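Local coordinates for protein SusD homolog (Bacteroides ovatus, PDB 4F53) that probably binds mucin O-glycans at the cell surface as a SusD-family outer-membrane lipoprotein with a TPR-like helical fold, at residues A[289-294]-A[315-320]. Residues are numbered along the deposited sequence; the frame is centred on the assembly and turned at random.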
loop_
_atom_site.group_PDB
_atom_site.type_symbol
_atom_site.label_atom_id
_atom_site.label_comp_id
_atom_site.label_asym_id
_atom_site.label_seq_id
_atom_site.Cartn_x
_atom_site.Cartn_y
_atom_site.Cartn_z
ATOM N N GLY A 289 11.117 -25.358 -15.072
ATOM C CA GLY A 289 11.940 -26.118 -15.998
ATOM C C GLY A 289 13.313 -25.507 -16.205
ATOM O O GLY A 289 14.313 -26.224 -16.247
ATOM N N THR A 290 13.376 -24.179 -16.303
ATOM C CA THR A 290 14.613 -23.400 -16.448
ATOM C C THR A 290 15.476 -23.567 -15.182
ATOM O O THR A 290 16.585 -24.080 -15.255
ATOM C CB THR A 290 14.262 -21.915 -16.703
ATOM O OG1 THR A 290 13.283 -21.833 -17.739
ATOM C CG2 THR A 290 15.484 -21.051 -17.049
ATOM N N VAL A 291 14.934 -23.169 -14.033
ATOM C CA VAL A 291 15.552 -23.220 -12.709
ATOM C C VAL A 291 16.027 -24.671 -12.346
ATOM O O VAL A 291 17.117 -24.842 -11.791
ATOM C CB VAL A 291 14.521 -22.637 -11.692
ATOM C CG1 VAL A 291 14.832 -23.030 -10.263
ATOM C CG2 VAL A 291 14.430 -21.116 -11.821
ATOM N N SER A 292 15.225 -25.688 -12.691
ATOM C CA SER A 292 15.503 -27.082 -12.369
ATOM C C SER A 292 16.483 -27.766 -13.331
ATOM O O SER A 292 16.840 -28.926 -13.096
ATOM C CB SER A 292 14.205 -27.881 -12.364
ATOM O OG SER A 292 13.671 -28.023 -13.669
ATOM N N GLY A 293 16.855 -27.082 -14.417
ATOM C CA GLY A 293 17.688 -27.653 -15.464
ATOM C C GLY A 293 16.951 -28.795 -16.145
ATOM O O GLY A 293 17.555 -29.812 -16.510
ATOM N N ASN A 294 15.614 -28.641 -16.268
ATOM C CA ASN A 294 14.644 -29.566 -16.860
ATOM C C ASN A 294 14.405 -30.825 -16.019
ATOM O O ASN A 294 13.802 -31.777 -16.520
ATOM C CB ASN A 294 14.992 -29.930 -18.300
ATOM C CG ASN A 294 14.445 -28.917 -19.262
ATOM O OD1 ASN A 294 15.132 -27.965 -19.654
ATOM N ND2 ASN A 294 13.162 -29.051 -19.583
ATOM N N ASN A 315 12.569 -24.324 -0.838
ATOM C CA ASN A 315 12.884 -25.362 -1.820
ATOM C C ASN A 315 13.840 -24.692 -2.825
ATOM O O ASN A 315 13.634 -23.508 -3.125
ATOM C CB ASN A 315 11.603 -25.865 -2.479
ATOM C CG ASN A 315 10.871 -26.917 -1.690
ATOM O OD1 ASN A 315 11.467 -27.786 -1.042
ATOM N ND2 ASN A 315 9.557 -26.900 -1.786
ATOM N N SER A 316 14.906 -25.376 -3.271
ATOM C CA SER A 316 15.918 -24.770 -4.169
ATOM C C SER A 316 15.365 -24.257 -5.520
ATOM O O SER A 316 16.059 -23.478 -6.175
ATOM C CB SER A 316 17.075 -25.729 -4.435
ATOM O OG SER A 316 16.643 -26.859 -5.173
ATOM N N TRP A 317 14.156 -24.681 -5.934
ATOM C CA TRP A 317 13.578 -24.242 -7.211
ATOM C C TRP A 317 12.546 -23.127 -7.054
ATOM O O TRP A 317 11.899 -22.768 -8.038
ATOM C CB TRP A 317 12.956 -25.426 -7.982
ATOM C CG TRP A 317 13.920 -26.528 -8.333
ATOM C CD1 TRP A 317 15.281 -26.489 -8.259
ATOM C CD2 TRP A 317 13.580 -27.830 -8.818
ATOM N NE1 TRP A 317 15.807 -27.702 -8.607
ATOM C CE2 TRP A 317 14.787 -28.543 -8.976
ATOM C CE3 TRP A 317 12.371 -28.461 -9.153
ATOM C CZ2 TRP A 317 14.822 -29.865 -9.449
ATOM C CZ3 TRP A 317 12.402 -29.776 -9.600
ATOM C CH2 TRP A 317 13.615 -30.466 -9.742
ATOM N N SER A 318 12.444 -22.531 -5.843
ATOM C CA SER A 318 11.497 -21.459 -5.481
ATOM C C SER A 318 11.482 -20.247 -6.416
ATOM O O SER A 318 10.425 -19.626 -6.567
ATOM C CB SER A 318 11.758 -20.962 -4.062
ATOM O OG SER A 318 11.465 -22.000 -3.151
ATOM N N GLN A 319 12.620 -19.897 -7.040
ATOM C CA GLN A 319 12.647 -18.715 -7.923
ATOM C C GLN A 319 12.010 -19.029 -9.298
ATOM O O GLN A 319 11.772 -18.114 -10.069
ATOM C CB GLN A 319 14.049 -18.120 -8.036
ATOM C CG GLN A 319 14.585 -17.644 -6.673
ATOM C CD GLN A 319 16.006 -17.132 -6.707
ATOM O OE1 GLN A 319 16.745 -17.310 -7.676
ATOM N NE2 GLN A 319 16.410 -16.447 -5.656
ATOM N N GLY A 320 11.616 -20.286 -9.516
ATOM C CA GLY A 320 10.854 -20.708 -10.681
ATOM C C GLY A 320 9.397 -20.255 -10.591
ATOM O O GLY A 320 8.670 -20.330 -11.577
#
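Asn315 O is gripped twice from the same residue: Ser318 N closes a type I beta turn onto it at 3.1 Å, and Ser318 OG donates to Asn315 O at 2.6 Å, lying in the carbonyl plane on a lone pair. The turn so fastened carries Trp317, whose CG stands anti to its carbonyl carbon (chi1 -60°), and the indole meets the end of helix 288-291. Ser292 CB sits almost exactly over the middle of the six-membered ring, 3.4 Å from its centroid and 7° off the normal, a CH-pi contact made by the methylene. The hydroxyl, in the crowded position between backbone N and carbonyl carbon (chi1 70°), instead bonds with Phe288 O and Tyr296 N, which fix its rotation and satisfy it, leaving the methylene to meet the ring. Beside it Val291 spreads two methyls: CG1, anti to the backbone N, rests 3.5 Å from Trp317 CA and near that residue's CB, approaching the ring obliquely; CG2 reaches the backbone of Gly320, 3.7 Å from its N. Gly320, with no side chain, lets the two backbones come close, the CA atoms of Val291 and Gly320 being 5.7 Å apart. The helix stops in a Schellman motif, Gly293 at positive phi, with Asn294 N bonded to Gly289 O and Gly293 N to Thr290 O. Gln402 serves the turn from another loop, its OE1 pairing with Trp317 N and its NE2 with Ser316 OG. A short surface helix is thus packed on a turn of the long loop that follows it, the contact's centre about 30 Å from the chain's centre. Backbone bonding of Gly320 to Thr287, and a hydrogen bond from Arg262 NE, in strand 261-263, to Gln319 O, tie that loop in before strand 332-335.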